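Local atomic coordinates of molybdopterin synthase sulfur carrier subunit (Homo sapiens, PDB entry 5MPO), a protein that carries sulfur as a C-terminal thiocarboxylate and donates it within the molybdopterin synthase complex, which turns precursor Z into molybdopterin. Residues R40-S45 with T61-L66; V27-F30 with I36-V39. All blocks are in the same frame, centred on the assembly; numbering follows the deposited sequence.

Interaction 1. Residues R40-S45 with T61-L66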
ATOM      1  N   ARG B  40      34.276  -4.690  13.619  1.00 57.18           N
ATOM      2  CA  ARG B  40      32.856  -5.143  13.692  1.00 57.54           C
ATOM      3  C   ARG B  40      32.461  -5.540  15.114  1.00 57.51           C
ATOM      4  O   ARG B  40      31.367  -5.216  15.561  1.00 55.27           O
ATOM      5  CB  ARG B  40      32.575  -6.335  12.750  1.00 54.99           C
ATOM      6  N   SER B  41      33.365  -6.233  15.814  1.00 62.29           N
ATOM      7  CA  SER B  41      33.214  -6.551  17.241  1.00 59.62           C
ATOM      8  C   SER B  41      34.504  -6.812  18.025  1.00 65.95           C
ATOM      9  O   SER B  41      35.545  -7.144  17.458  1.00 66.94           O
ATOM     10  CB  SER B  41      32.440  -7.816  17.349  1.00 53.62           C
ATOM     11  OG  SER B  41      33.255  -8.826  16.847  1.00 57.15           O
ATOM     12  N   GLU B  42      34.396  -6.705  19.344  1.00 65.47           N
ATOM     13  CA  GLU B  42      35.424  -7.192  20.268  1.00 66.07           C
ATOM     14  C   GLU B  42      34.843  -7.640  21.615  1.00 58.16           C
ATOM     15  O   GLU B  42      33.697  -7.344  21.939  1.00 59.77           O
ATOM     16  CB  GLU B  42      36.458  -6.079  20.499  1.00 66.55           C
ATOM     17  CG  GLU B  42      35.999  -4.980  21.453  1.00 62.90           C
ATOM     18  CD  GLU B  42      36.608  -3.644  21.129  1.00 59.98           C
ATOM     19  OE1 GLU B  42      37.562  -3.600  20.343  1.00 60.20           O
ATOM     20  OE2 GLU B  42      36.119  -2.623  21.653  1.00 65.28           O
ATOM     21  N   THR B  43      35.658  -8.307  22.419  1.00 48.88           N
ATOM     22  CA  THR B  43      35.250  -8.681  23.771  1.00 51.31           C
ATOM     23  C   THR B  43      35.971  -7.794  24.707  1.00 43.36           C
ATOM     24  O   THR B  43      37.078  -7.432  24.461  1.00 46.11           O
ATOM     25  CB  THR B  43      35.600 -10.120  24.079  1.00 53.21           C
ATOM     26  OG1 THR B  43      36.865 -10.371  23.511  1.00 57.67           O
ATOM     27  CG2 THR B  43      34.630 -11.089  23.407  1.00 53.94           C
ATOM     28  N   ILE B  44      35.323  -7.412  25.780  1.00 42.53           N
ATOM     29  CA  ILE B  44      35.946  -6.655  26.827  1.00 41.17           C
ATOM     30  C   ILE B  44      35.384  -7.197  28.121  1.00 42.19           C
ATOM     31  O   ILE B  44      34.412  -7.905  28.091  1.00 43.41           O
ATOM     32  CB  ILE B  44      35.571  -5.161  26.705  1.00 48.26           C
ATOM     33  CG1 ILE B  44      34.142  -4.903  27.101  1.00 50.18           C
ATOM     34  CG2 ILE B  44      35.789  -4.661  25.279  1.00 54.77           C
ATOM     35  CD1 ILE B  44      33.717  -3.499  26.751  1.00 56.31           C
ATOM     36  N   SER B  45      35.947  -6.779  29.247  1.00 52.36           N
ATOM     37  CA  SER B  45      35.548  -7.223  30.576  1.00 54.99           C
ATOM     38  C   SER B  45      34.888  -6.095  31.283  1.00 50.07           C
ATOM     39  O   SER B  45      35.362  -5.009  31.236  1.00 50.46           O
ATOM     40  CB  SER B  45      36.757  -7.676  31.406  1.00 61.56           C
ATOM     41  OG  SER B  45      36.409  -7.667  32.807  1.00 69.73           O
ATOM     42  N   THR B  61      36.687   5.378  26.004  1.00 77.75           N
ATOM     43  CA  THR B  61      38.102   5.211  26.413  1.00 76.90           C
ATOM     44  C   THR B  61      38.881   4.366  25.410  1.00 76.13           C
ATOM     45  O   THR B  61      40.030   4.656  25.087  1.00 86.74           O
ATOM     46  CB  THR B  61      38.202   4.495  27.778  1.00 81.31           C
ATOM     47  OG1 THR B  61      37.850   5.390  28.852  1.00 74.97           O
ATOM     48  CG2 THR B  61      39.606   3.862  28.021  1.00 80.18           C
ATOM     49  N   ARG B  62      38.243   3.306  24.937  1.00 70.12           N
ATOM     50  CA  ARG B  62      38.933   2.263  24.202  1.00 68.95           C
ATOM     51  C   ARG B  62      39.084   2.571  22.733  1.00 65.46           C
ATOM     52  O   ARG B  62      39.910   1.956  22.071  1.00 59.53           O
ATOM     53  CB  ARG B  62      38.198   0.934  24.410  1.00 74.95           C
ATOM     54  CG  ARG B  62      39.047  -0.325  24.189  1.00 82.69           C
ATOM     55  CD  ARG B  62      38.444  -1.572  24.841  1.00 77.69           C
ATOM     56  NE  ARG B  62      38.079  -1.334  26.256  1.00 81.47           N
ATOM     57  CZ  ARG B  62      38.221  -2.212  27.254  1.00 78.06           C
ATOM     58  NH1 ARG B  62      38.691  -3.453  27.051  1.00 81.95           N
ATOM     59  NH2 ARG B  62      37.862  -1.850  28.479  1.00 73.14           N
ATOM     60  N   HIS B  63      38.248   3.470  22.212  1.00 70.94           N
ATOM     61  CA  HIS B  63      38.353   3.943  20.820  1.00 74.72           C
ATOM     62  C   HIS B  63      37.924   5.393  20.918  1.00 83.25           C
ATOM     63  O   HIS B  63      36.702   5.678  20.908  1.00 72.29           O
ATOM     64  CB  HIS B  63      37.418   3.186  19.873  1.00 64.61           C
ATOM     65  CG  HIS B  63      37.571   1.709  19.923  1.00 61.31           C
ATOM     66  ND1 HIS B  63      38.439   1.023  19.100  1.00 66.85           N
ATOM     67  CD2 HIS B  63      36.971   0.780  20.706  1.00 59.10           C
ATOM     68  CE1 HIS B  63      38.389  -0.265  19.389  1.00 61.30           C
ATOM     69  NE2 HIS B  63      37.505  -0.435  20.363  1.00 64.61           N
ATOM     70  N   PRO B  64      38.901   6.310  21.109  1.00 96.08           N
ATOM     71  CA  PRO B  64      38.484   7.701  21.407  1.00 98.12           C
ATOM     72  C   PRO B  64      37.754   8.428  20.251  1.00 79.20           C
ATOM     73  O   PRO B  64      36.965   9.326  20.542  1.00 81.72           O
ATOM     74  CB  PRO B  64      39.800   8.394  21.837  1.00 93.78           C
ATOM     75  CG  PRO B  64      40.712   7.277  22.229  1.00 94.30           C
ATOM     76  CD  PRO B  64      40.357   6.133  21.315  1.00 94.61           C
ATOM     77  N   GLY B  65      37.963   8.005  18.992  1.00 68.95           N
ATOM     78  CA  GLY B  65      37.157   8.474  17.852  1.00 76.91           C
ATOM     79  C   GLY B  65      35.637   8.485  18.128  1.00 91.01           C
ATOM     80  O   GLY B  65      34.925   9.441  17.781  1.00 90.89           O
ATOM     81  N   LEU B  66      35.140   7.442  18.791  1.00 87.15           N
ATOM     82  CA  LEU B  66      33.730   7.398  19.214  1.00 94.38           C
ATOM     83  C   LEU B  66      33.243   8.591  20.041  1.00 92.51           C
ATOM     84  O   LEU B  66      32.027   8.740  20.222  1.00 94.05           O
ATOM     85  CB  LEU B  66      33.428   6.129  20.025  1.00 92.00           C
ATOM     86  CG  LEU B  66      33.661   4.775  19.352  1.00 96.65           C
ATOM     87  CD1 LEU B  66      33.171   3.697  20.298  1.00 91.46           C
ATOM     88  CD2 LEU B  66      32.996   4.656  17.979  1.00 96.70           C
TER
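Glu-42 and His-63 join an outer strand of the ubiquitin-like MoaD fold to the segment at the end of helix 52-62, and Arg-62 packs on Ile-44 beside them. The strand is 41-45, an outermost one within this chain; His-63 follows helix 52-62 in the chain. The main polar link is a His-carboxylate hydrogen bond: His-63 NE2 donates to Glu-42 OE2 at 2.9 Å, with an N-H...O angle of 157°. The donor meets the syn lone pair of OE2, and that oxygen lies close to the imidazole plane. A weak second bond runs from His-63 NE2 to Glu-42 OE1 at 3.2 Å, and the near coplanarity of carboxylate and ring, 14° apart, suits this forked grip. Tyr-29 OH also hydrogen-bonds OE2, while its ring meets His-63 edge to face, so both partners are steadied from the neighbouring strand. A carboxylate beside this imidazole would be expected to raise the pKa of the histidine. Arg-62 swings its CG anti to the backbone N (chi1 -157°) and then bends at chi3, setting the guanidinium against the side chain of Ile-44. There the branched side chain of buried Ile-44 supplies a hydrocarbon surface for one face of that flat cation: Ile-44 CB and CG2 each sit 3.6 Å from Arg-62 NH1.

Interaction 2. Residues V27-F30 with I36-V39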
ATOM      1  N   VAL B  27      31.128  -6.561  22.382  1.00 47.72           N
ATOM      2  CA  VAL B  27      30.665  -5.257  21.939  1.00 47.31           C
ATOM      3  C   VAL B  27      30.534  -5.344  20.447  1.00 52.85           C
ATOM      4  O   VAL B  27      31.454  -5.853  19.768  1.00 45.71           O
ATOM      5  CB  VAL B  27      31.571  -4.107  22.383  1.00 49.81           C
ATOM      6  CG1 VAL B  27      31.022  -2.752  21.917  1.00 53.41           C
ATOM      7  CG2 VAL B  27      31.658  -4.095  23.913  1.00 53.52           C
ATOM      8  N   LEU B  28      29.362  -4.954  19.936  1.00 46.35           N
ATOM      9  CA  LEU B  28      29.152  -4.968  18.480  1.00 53.09           C
ATOM     10  C   LEU B  28      29.080  -3.525  17.961  1.00 48.34           C
ATOM     11  O   LEU B  28      28.450  -2.651  18.592  1.00 49.55           O
ATOM     12  CB  LEU B  28      27.887  -5.743  18.180  1.00 54.87           C
ATOM     13  CG  LEU B  28      27.877  -7.213  18.642  1.00 53.86           C
ATOM     14  CD1 LEU B  28      26.590  -7.933  18.258  1.00 55.28           C
ATOM     15  CD2 LEU B  28      28.980  -7.963  17.952  1.00 56.64           C
ATOM     16  N   TYR B  29      29.783  -3.260  16.876  1.00 42.10           N
ATOM     17  CA  TYR B  29      29.872  -1.869  16.340  1.00 51.22           C
ATOM     18  C   TYR B  29      29.216  -1.910  14.974  1.00 51.34           C
ATOM     19  O   TYR B  29      29.613  -2.703  14.108  1.00 48.71           O
ATOM     20  CB  TYR B  29      31.309  -1.313  16.240  1.00 49.38           C
ATOM     21  CG  TYR B  29      32.037  -1.176  17.577  1.00 48.30           C
ATOM     22  CD1 TYR B  29      31.659  -0.220  18.490  1.00 55.94           C
ATOM     23  CD2 TYR B  29      33.080  -2.057  17.940  1.00 50.59           C
ATOM     24  CE1 TYR B  29      32.294  -0.111  19.723  1.00 58.22           C
ATOM     25  CE2 TYR B  29      33.714  -1.961  19.161  1.00 49.51           C
ATOM     26  CZ  TYR B  29      33.310  -0.994  20.050  1.00 55.20           C
ATOM     27  OH  TYR B  29      33.900  -0.873  21.277  1.00 62.57           O
ATOM     28  N   PHE B  30      28.167  -1.107  14.810  1.00 53.36           N
ATOM     29  CA  PHE B  30      27.420  -1.086  13.549  1.00 56.91           C
ATOM     30  C   PHE B  30      27.615   0.218  12.794  1.00 54.65           C
ATOM     31  O   PHE B  30      27.727   1.284  13.412  1.00 51.29           O
ATOM     32  CB  PHE B  30      25.927  -1.360  13.859  1.00 52.76           C
ATOM     33  CG  PHE B  30      25.685  -2.791  14.178  1.00 47.25           C
ATOM     34  CD1 PHE B  30      25.773  -3.724  13.174  1.00 40.68           C
ATOM     35  CD2 PHE B  30      25.540  -3.214  15.503  1.00 47.34           C
ATOM     36  CE1 PHE B  30      25.656  -5.063  13.438  1.00 45.33           C
ATOM     37  CE2 PHE B  30      25.409  -4.554  15.778  1.00 47.59           C
ATOM     38  CZ  PHE B  30      25.475  -5.486  14.744  1.00 44.08           C
ATOM     39  N   ILE B  36      34.839   4.103  12.474  1.00 68.29           N
ATOM     40  CA  ILE B  36      35.642   4.747  13.536  1.00 68.60           C
ATOM     41  C   ILE B  36      36.491   3.771  14.352  1.00 70.03           C
ATOM     42  O   ILE B  36      37.683   3.771  14.201  1.00 86.22           O
ATOM     43  CB  ILE B  36      34.749   5.526  14.531  1.00 70.92           C
ATOM     44  CG1 ILE B  36      34.001   6.649  13.815  1.00 68.40           C
ATOM     45  CG2 ILE B  36      35.568   6.107  15.692  1.00 71.91           C
ATOM     46  CD1 ILE B  36      33.016   7.396  14.711  1.00 72.73           C
ATOM     47  N   THR B  37      35.889   2.925  15.191  1.00 72.84           N
ATOM     48  CA  THR B  37      36.655   1.893  15.922  1.00 70.11           C
ATOM     49  C   THR B  37      37.555   1.125  14.970  1.00 69.60           C
ATOM     50  O   THR B  37      38.612   0.650  15.365  1.00 65.71           O
ATOM     51  CB  THR B  37      35.799   0.804  16.707  1.00 61.90           C
ATOM     52  OG1 THR B  37      35.272  -0.234  15.829  1.00 59.13           O
ATOM     53  CG2 THR B  37      34.699   1.430  17.537  1.00 63.29           C
ATOM     54  N   GLY B  38      37.098   0.934  13.739  1.00 65.18           N
ATOM     55  CA  GLY B  38      37.801   0.047  12.837  1.00 60.70           C
ATOM     56  C   GLY B  38      37.582  -1.418  13.101  1.00 61.30           C
ATOM     57  O   GLY B  38      38.318  -2.232  12.563  1.00 63.32           O
ATOM     58  N   VAL B  39      36.552  -1.801  13.864  1.00 67.74           N
ATOM     59  CA  VAL B  39      36.236  -3.252  13.973  1.00 71.81           C
ATOM     60  C   VAL B  39      34.756  -3.612  14.258  1.00 59.94           C
ATOM     61  O   VAL B  39      34.084  -2.905  14.995  1.00 62.23           O
ATOM     62  CB  VAL B  39      37.250  -3.952  14.950  1.00 74.50           C
ATOM     63  CG1 VAL B  39      37.069  -3.471  16.402  1.00 63.39           C
ATOM     64  CG2 VAL B  39      37.200  -5.469  14.750  1.00 77.18           C
TER
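An ST turn closes helix 32-37, and the threonine that makes it also packs on strand 24-29. Thr-37 OG1 accepts from Val-39 N at 2.8 Å, spanning Gly-38, whose positive phi of 77° takes the chain out of the helix; glycine suits this place because a side chain would press on the preceding carbonyl oxygen. With OG1 turned to the backbone, bonded to Val-39 N and weakly to Ser-33 O, the other branch of Thr-37 faces the strand. Its methyl CG2 stands over the centre of the Tyr-29 ring, 3.5 Å from the centroid and 7° off the normal, a nearly perpendicular CH-pi contact. In Tyr-29, chi1 of -63° puts the ring beside Thr-37, and its rotation about CB-CG offers a face to the methyl. At the rim of the same ring, near its plane, Val-39 O lies 3.2 Å from Tyr-29 CD2, where the slightly positive ring hydrogens can meet a carbonyl oxygen. The hydroxyl of Tyr-29 is bound to Glu-42, and Ile-59 and Leu-66 also pack against this side chain. Threonine and tyrosine thus each divide their labour: the hydroxyls serve hydrogen bonds, while methyl and ring give buried Tyr-29 an apolar contact with the helix end.

In the fold
Interaction 2 closes before interaction 1 opens along the chain, and Val-39 leads directly into Arg-40, so helix 32-37 delivers the chain to strand 41-45. Their centres lie about 7 Å apart. Strands 24-29 and 41-45 are antiparallel neighbours, joined by probable backbone hydrogen bonds from Val-27 N to Glu-42 O (2.7 Å) and from Tyr-29 N to Arg-40 O (2.8 Å). Tyr-29 of interaction 2 bridges to interaction 1 through Glu-42 and His-63, and Thr-37 touches His-63 as well; Leu-66 N lies 3.4 Å from Ile-36 CG2. Both are structural contacts of the fold, one polar and one mostly apolar; the sulfur-bearing position is the C-terminal Gly-106, unmodified here, which belongs to neither contact.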